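PDB 5NLA: putative transcriptional regulator TRANSCRIPTION REGULATOR protein from Rhizobium meliloti, which probably activates transcription as an AraC-like DNA-binding regulator that binds c-di-GMP to control extracellular polysaccharide production. Local coordinates for residues G127-S131 against I205-E209; A255-I259 against V294-I298; L97-V103 against A167-M173. All blocks are in the same frame, centred on the assembly; numbering follows the deposited sequence.

Interaction 1: G127-S131 against I205-E209; sequences GLFRS and INGME
Strand 124-129, an interior strand of the large antiparallel sheet, meets one turn of helix 196-211 here. Residues 127-129 are extended, whereas R130 (phi/psi -74/-49) breaks the run and the chain turns a corner there; R130 and S131 both face A167 of the adjacent strand, which defines a classic beta bulge. I205-E209 is regular helix, closed by E209 N to I205 O at 2.8 Å. The backbones stay well apart, with CA-CA distances of 9.1 Å for L128-I205 and 10.1 Å for R130-N206, so side chains bridge the gap and bury 194 Å² in all. Along the helix, I205 comes first: CB points toward the strand, and I205 CG2 lies 4.3 Å from R130 NH2. N206 follows in an m rotamer that brings its amide to the guanidinium: R130 NH1 donates to N206 OD1 (2.7 Å, angle 144°), and ND2 sits over one face of the group. One turn after I205, E209, extended with chi1 and chi2 both t, sets OE1 3.4 Å from R130 NH2 as a salt bridge; its OE2 accepts a hydrogen bond from Q101. R130 reaches across with chi1 and chi2 both m and chi3 t. The contact ties the bulge at R130 and S131 to the helix packed on its sheet, and its chemistry implies a largely polar junction in which one arginine engages an amide and a carboxylate, each through a different terminal nitrogen.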
# COMPACT_ATOMS: atom_id res chain seq x y z
N GLY A 127 -2.90 -7.58 -1.60
CA GLY A 127 -2.45 -8.57 -0.62
C GLY A 127 -3.10 -9.91 -0.84
O GLY A 127 -4.32 -9.99 -0.92
N LEU A 128 -2.27 -10.95 -0.93
CA LEU A 128 -2.72 -12.33 -1.10
C LEU A 128 -2.58 -13.09 0.20
O LEU A 128 -1.53 -13.02 0.82
CB LEU A 128 -1.83 -13.03 -2.12
CG LEU A 128 -2.10 -14.50 -2.39
CD1 LEU A 128 -3.50 -14.69 -2.97
CD2 LEU A 128 -1.03 -15.03 -3.32
N PHE A 129 -3.60 -13.86 0.58
CA PHE A 129 -3.52 -14.71 1.79
C PHE A 129 -3.16 -16.14 1.41
O PHE A 129 -3.86 -16.77 0.60
CB PHE A 129 -4.86 -14.69 2.54
CG PHE A 129 -5.07 -13.45 3.36
CD1 PHE A 129 -5.10 -12.19 2.77
CD2 PHE A 129 -5.26 -13.52 4.73
CE1 PHE A 129 -5.29 -11.05 3.52
CE2 PHE A 129 -5.45 -12.38 5.48
CZ PHE A 129 -5.47 -11.14 4.88
N ARG A 130 -2.08 -16.66 2.00
CA ARG A 130 -1.78 -18.09 1.93
C ARG A 130 -2.74 -18.81 2.86
O ARG A 130 -3.36 -19.80 2.49
CB ARG A 130 -0.33 -18.40 2.35
CG ARG A 130 0.74 -17.53 1.71
CD ARG A 130 0.55 -17.43 0.22
NE ARG A 130 1.74 -16.96 -0.47
CZ ARG A 130 1.87 -16.93 -1.80
NH1 ARG A 130 0.88 -17.34 -2.59
NH2 ARG A 130 3.00 -16.49 -2.35
N SER A 131 -2.84 -18.30 4.09
CA SER A 131 -3.79 -18.76 5.08
C SER A 131 -4.36 -17.58 5.86
O SER A 131 -3.76 -16.52 5.91
CB SER A 131 -3.11 -19.70 6.05
OG SER A 131 -2.09 -19.01 6.76
N ILE A 205 3.14 -14.47 -8.56
CA ILE A 205 3.70 -14.02 -7.29
C ILE A 205 4.38 -15.16 -6.53
O ILE A 205 5.43 -14.95 -5.92
CB ILE A 205 2.61 -13.32 -6.42
CG1 ILE A 205 2.20 -11.99 -7.07
CG2 ILE A 205 3.11 -13.07 -5.00
CD1 ILE A 205 0.88 -11.45 -6.56
N ASN A 206 3.80 -16.36 -6.57
CA ASN A 206 4.41 -17.56 -5.98
C ASN A 206 5.74 -17.91 -6.63
O ASN A 206 6.73 -18.13 -5.93
CB ASN A 206 3.45 -18.75 -6.05
CG ASN A 206 2.47 -18.76 -4.91
OD1 ASN A 206 1.34 -18.30 -5.04
ND2 ASN A 206 2.92 -19.25 -3.75
N GLY A 207 5.75 -17.97 -7.96
CA GLY A 207 6.98 -18.19 -8.72
C GLY A 207 8.06 -17.15 -8.43
O GLY A 207 9.24 -17.47 -8.38
N MET A 208 7.63 -15.91 -8.24
CA MET A 208 8.53 -14.82 -7.87
C MET A 208 9.06 -15.01 -6.44
O MET A 208 10.27 -14.99 -6.24
CB MET A 208 7.79 -13.48 -8.01
CG MET A 208 8.66 -12.23 -7.89
SD MET A 208 7.66 -10.78 -7.48
CE MET A 208 7.10 -11.17 -5.83
N GLU A 209 8.15 -15.23 -5.48
CA GLU A 209 8.51 -15.45 -4.07
C GLU A 209 9.57 -16.54 -3.92
O GLU A 209 10.56 -16.35 -3.21
CB GLU A 209 7.28 -15.84 -3.23
CG GLU A 209 7.50 -15.74 -1.72
CD GLU A 209 6.38 -16.38 -0.89
OE1 GLU A 209 6.05 -17.55 -1.16
OE2 GLU A 209 5.84 -15.72 0.03

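Interaction 2: A255-I259 against V294-I298; sequences AHRYI and VLNYI
Both segments are regular alpha-helix, each with one i to i+4 bond inside it: I259 N to A255 O and I298 N to V294 O, both 3.0 Å. Their short axes approach to 12.2 Å and cross at -47°, and the nearest CA pair is I259-I298 at 7.5 Å. No hydrogen bond spans the gap; 209 Å² is buried by side chains. I259 (m, t) points toward the partner, and its CD1 meets V294 CG2 at 4.2 Å, Y297 CD2 at 4.0 Å and I298 CG1 at 4.2 Å. Y297 (t) also points across, placing OH over one face of the H256 imidazole, 3.3 Å from H256 CD2. These rings lie near parallel (23°) but are slid apart, with centroids 5.0 Å apart and little overlap. H256 ND1 is hydrogen-bonded to D122. Consistent with the helical core of an AraC-type helix-turn-helix domain, helices 270-275 and 281-288 complete the cluster: I273 touches I259 and V294, while F288 packs on both and meets Y297 edge-to-face.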
# COMPACT_ATOMS: atom_id res chain seq x y z
N ALA A 255 -3.09 14.80 -3.74
CA ALA A 255 -1.94 15.53 -4.29
C ALA A 255 -1.26 14.78 -5.44
O ALA A 255 -1.00 15.36 -6.50
CB ALA A 255 -0.92 15.80 -3.20
N HIS A 256 -0.96 13.50 -5.22
CA HIS A 256 -0.36 12.67 -6.28
C HIS A 256 -1.23 12.57 -7.54
O HIS A 256 -0.70 12.51 -8.66
CB HIS A 256 -0.00 11.27 -5.76
CG HIS A 256 1.30 11.20 -5.02
ND1 HIS A 256 1.60 10.16 -4.17
CD2 HIS A 256 2.36 12.03 -4.99
CE1 HIS A 256 2.80 10.35 -3.65
NE2 HIS A 256 3.29 11.47 -4.13
N ARG A 257 -2.55 12.56 -7.34
CA ARG A 257 -3.51 12.54 -8.45
C ARG A 257 -3.54 13.88 -9.17
O ARG A 257 -3.45 13.92 -10.40
CB ARG A 257 -4.92 12.20 -7.97
CG ARG A 257 -5.91 11.98 -9.11
CD ARG A 257 -7.29 11.61 -8.62
NE ARG A 257 -7.85 12.61 -7.72
CZ ARG A 257 -8.97 12.45 -7.01
NH1 ARG A 257 -9.67 11.32 -7.09
NH2 ARG A 257 -9.38 13.43 -6.20
N TYR A 258 -3.71 14.95 -8.41
CA TYR A 258 -3.71 16.29 -8.98
C TYR A 258 -2.50 16.46 -9.88
O TYR A 258 -2.64 16.77 -11.05
CB TYR A 258 -3.73 17.37 -7.89
CG TYR A 258 -3.87 18.74 -8.47
CD1 TYR A 258 -5.13 19.26 -8.79
CD2 TYR A 258 -2.75 19.52 -8.75
CE1 TYR A 258 -5.26 20.51 -9.35
CE2 TYR A 258 -2.87 20.77 -9.32
CZ TYR A 258 -4.12 21.28 -9.62
OH TYR A 258 -4.21 22.54 -10.19
N ILE A 259 -1.32 16.21 -9.33
CA ILE A 259 -0.06 16.26 -10.08
C ILE A 259 -0.11 15.41 -11.33
O ILE A 259 0.30 15.87 -12.39
CB ILE A 259 1.16 15.89 -9.20
CG1 ILE A 259 1.49 17.05 -8.27
CG2 ILE A 259 2.39 15.53 -10.04
CD1 ILE A 259 2.44 16.69 -7.14
N VAL A 294 8.19 19.01 -3.26
CA VAL A 294 7.18 18.97 -4.32
C VAL A 294 7.74 19.37 -5.69
O VAL A 294 7.31 18.83 -6.71
CB VAL A 294 5.92 19.83 -3.98
CG1 VAL A 294 6.17 21.32 -4.19
CG2 VAL A 294 4.72 19.37 -4.78
N LEU A 295 8.69 20.30 -5.70
CA LEU A 295 9.33 20.72 -6.93
C LEU A 295 10.24 19.60 -7.42
O LEU A 295 10.18 19.23 -8.59
CB LEU A 295 10.13 22.02 -6.75
CG LEU A 295 9.33 23.31 -6.50
CD1 LEU A 295 10.27 24.48 -6.26
CD2 LEU A 295 8.39 23.62 -7.66
N ASN A 296 11.05 19.05 -6.53
CA ASN A 296 11.91 17.92 -6.87
C ASN A 296 11.11 16.77 -7.48
O ASN A 296 11.53 16.15 -8.46
CB ASN A 296 12.65 17.44 -5.62
CG ASN A 296 13.73 16.42 -5.94
OD1 ASN A 296 13.66 15.26 -5.51
ND2 ASN A 296 14.75 16.85 -6.69
N TYR A 297 9.94 16.51 -6.91
CA TYR A 297 9.05 15.45 -7.36
C TYR A 297 8.45 15.71 -8.74
O TYR A 297 8.39 14.80 -9.57
CB TYR A 297 7.92 15.28 -6.34
CG TYR A 297 6.96 14.16 -6.67
CD1 TYR A 297 7.26 12.83 -6.34
CD2 TYR A 297 5.73 14.42 -7.29
CE1 TYR A 297 6.37 11.80 -6.63
CE2 TYR A 297 4.84 13.40 -7.58
CZ TYR A 297 5.17 12.09 -7.26
OH TYR A 297 4.28 11.09 -7.56
N ILE A 298 7.99 16.94 -8.98
CA ILE A 298 7.40 17.31 -10.28
C ILE A 298 8.46 17.23 -11.39
O ILE A 298 8.16 16.77 -12.50
CB ILE A 298 6.73 18.71 -10.23
CG1 ILE A 298 5.46 18.65 -9.37
CG2 ILE A 298 6.38 19.22 -11.63
CD1 ILE A 298 4.92 20.00 -8.95

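Interaction 3: L97-V103 against A167-M173; sequences LLIVQQV and ASILLFM
Strands 97-103 and 167-173 run antiparallel at 161°, their axes 4.7 Å apart, in a register fixed from L98-F172 to V103-A167. Hydrogen-bonded pairs are L98-F172, V100-L170 and Q102-S168. L98 N to F172 O and F172 N to L98 O are both 2.9 Å. V100 N to L170 O and L170 N to V100 O are both 2.8 Å. Q102 N to S168 O is 3.0 Å. S168 N to Q102 O is 2.9 Å. I99-L171, Q101-I169 and V103-A167 are the non-hydrogen-bonded pairs.

Side chains of the bonded pairs share one face. F172 (m) turns its ring edge to V100 CG2, 3.9 Å from F172 CE2, and F172 CD2 is 4.1 Å from L98 CD2. V100 (t) opposes L170 (m, t), with V100 CB 4.3 Å from L170 CB. Q102, extended through t, t, brings NE2 to 3.4 Å from L170 CD1 and, by a weak hydrogen bond of 3.5 Å, to OG of S168 (p). On the other face, I99 (m, m) sets CG2 3.9 Å from CD1 of I169 (t, t), which also meets Q101 CG at 4.2 Å. Q101 (m, t) directs its amide to W92 and E209, and helix 196-211 packs against this face through M208 on I99 and I205 on I169 and L171. At the strand end, L97 CD1 and M173 CG touch at 3.7 Å.

Burying 644 Å², this is the central antiparallel pairing of a seven-stranded sheet, consistent with the cupin-like beta-barrel of AraC-type regulatory domains.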
# COMPACT_ATOMS: atom_id res chain seq x y z
N LEU A 97 8.37 -0.61 -6.17
CA LEU A 97 7.37 -1.57 -5.70
C LEU A 97 7.93 -2.44 -4.56
O LEU A 97 8.96 -3.10 -4.73
CB LEU A 97 6.91 -2.44 -6.88
CG LEU A 97 5.89 -3.56 -6.69
CD1 LEU A 97 5.25 -3.95 -8.02
CD2 LEU A 97 6.51 -4.78 -6.04
N LEU A 98 7.25 -2.44 -3.41
CA LEU A 98 7.67 -3.17 -2.21
C LEU A 98 6.86 -4.47 -2.03
O LEU A 98 5.63 -4.44 -1.96
CB LEU A 98 7.52 -2.30 -0.96
CG LEU A 98 8.03 -2.90 0.37
CD1 LEU A 98 9.54 -2.87 0.45
CD2 LEU A 98 7.46 -2.19 1.58
N ILE A 99 7.58 -5.59 -1.96
CA ILE A 99 7.00 -6.89 -1.61
C ILE A 99 7.21 -7.10 -0.11
O ILE A 99 8.34 -6.99 0.37
CB ILE A 99 7.70 -8.07 -2.33
CG1 ILE A 99 7.90 -7.80 -3.83
CG2 ILE A 99 6.94 -9.37 -2.09
CD1 ILE A 99 6.61 -7.69 -4.60
N VAL A 100 6.14 -7.43 0.60
CA VAL A 100 6.23 -7.75 2.03
C VAL A 100 5.62 -9.11 2.33
O VAL A 100 4.45 -9.34 2.04
CB VAL A 100 5.57 -6.66 2.90
CG1 VAL A 100 5.49 -7.10 4.36
CG2 VAL A 100 6.35 -5.36 2.75
N GLN A 101 6.42 -10.00 2.91
CA GLN A 101 5.93 -11.27 3.45
C GLN A 101 5.57 -11.06 4.92
O GLN A 101 6.44 -10.78 5.75
CB GLN A 101 6.98 -12.36 3.30
CG GLN A 101 7.22 -12.77 1.85
CD GLN A 101 8.53 -13.51 1.62
OE1 GLN A 101 9.61 -12.99 1.90
NE2 GLN A 101 8.44 -14.71 1.08
N GLN A 102 4.28 -11.18 5.23
CA GLN A 102 3.76 -10.98 6.58
C GLN A 102 3.25 -12.28 7.20
O GLN A 102 2.48 -13.02 6.57
CB GLN A 102 2.61 -9.99 6.51
CG GLN A 102 2.02 -9.61 7.85
CD GLN A 102 1.15 -8.37 7.75
OE1 GLN A 102 1.23 -7.47 8.59
NE2 GLN A 102 0.34 -8.31 6.70
N VAL A 103 3.68 -12.55 8.43
CA VAL A 103 3.07 -13.60 9.24
C VAL A 103 2.67 -12.97 10.56
O VAL A 103 3.49 -12.35 11.23
CB VAL A 103 4.04 -14.77 9.50
CG1 VAL A 103 3.38 -15.82 10.38
CG2 VAL A 103 4.50 -15.38 8.18
N ALA A 167 -0.98 -15.67 7.03
CA ALA A 167 0.25 -15.49 6.29
C ALA A 167 -0.15 -14.86 4.98
O ALA A 167 -0.99 -15.40 4.27
CB ALA A 167 0.93 -16.83 6.03
N SER A 168 0.44 -13.72 4.67
CA SER A 168 0.13 -13.07 3.41
C SER A 168 1.39 -12.63 2.69
O SER A 168 2.46 -12.52 3.29
CB SER A 168 -0.82 -11.88 3.62
OG SER A 168 -0.30 -10.93 4.53
N ILE A 169 1.23 -12.42 1.39
CA ILE A 169 2.23 -11.71 0.60
C ILE A 169 1.57 -10.43 0.07
O ILE A 169 0.48 -10.47 -0.53
CB ILE A 169 2.87 -12.63 -0.47
CG1 ILE A 169 4.03 -11.90 -1.18
CG2 ILE A 169 1.85 -13.14 -1.47
CD1 ILE A 169 5.09 -12.83 -1.74
N LEU A 170 2.20 -9.29 0.37
CA LEU A 170 1.63 -7.96 0.12
C LEU A 170 2.47 -7.16 -0.88
O LEU A 170 3.68 -7.04 -0.72
CB LEU A 170 1.58 -7.17 1.43
CG LEU A 170 0.71 -7.61 2.61
CD1 LEU A 170 0.94 -6.64 3.77
CD2 LEU A 170 -0.77 -7.66 2.25
N LEU A 171 1.80 -6.60 -1.90
CA LEU A 171 2.42 -5.66 -2.84
C LEU A 171 2.00 -4.23 -2.49
O LEU A 171 0.80 -3.93 -2.35
CB LEU A 171 1.95 -5.93 -4.28
CG LEU A 171 2.06 -7.35 -4.82
CD1 LEU A 171 1.42 -7.45 -6.20
CD2 LEU A 171 3.51 -7.78 -4.88
N PHE A 172 2.98 -3.35 -2.35
CA PHE A 172 2.73 -1.93 -2.19
C PHE A 172 3.34 -1.25 -3.42
O PHE A 172 4.54 -1.32 -3.63
CB PHE A 172 3.39 -1.39 -0.93
CG PHE A 172 2.82 -1.95 0.36
CD1 PHE A 172 1.70 -1.37 0.94
CD2 PHE A 172 3.47 -3.00 1.03
CE1 PHE A 172 1.19 -1.87 2.15
CE2 PHE A 172 2.98 -3.49 2.24
CZ PHE A 172 1.83 -2.92 2.80
N MET A 173 2.48 -0.63 -4.22
CA MET A 173 2.86 -0.03 -5.50
C MET A 173 2.69 1.50 -5.37
O MET A 173 1.61 1.96 -4.98
CB MET A 173 1.98 -0.58 -6.63
CG MET A 173 2.28 -2.04 -7.03
SD MET A 173 0.98 -2.94 -7.90
CE MET A 173 -0.22 -2.94 -6.58

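Interactions 1 and 3 form one unit: their centres are 8 Å apart, and strands 124-129 and 166-173 are neighbours in the same sheet. R130 N lies 2.8 Å from A167 O and L128 N lies 2.8 Å from I169 O, both probable hydrogen bonds, so the sheet pairing carries on directly into the bulge at R130 and S131. Q101 of interaction 3 and E209 of interaction 1 are joined by a further hydrogen bond, tying strand to helix. Interaction 2 is separate, with centres 32 Å from interaction 1 and 26 Å from interaction 3, and nearest atoms about 18 Å and about 8 Å away respectively. Its segment 294-298 lies in the predicted helix-turn-helix region, which probably binds DNA.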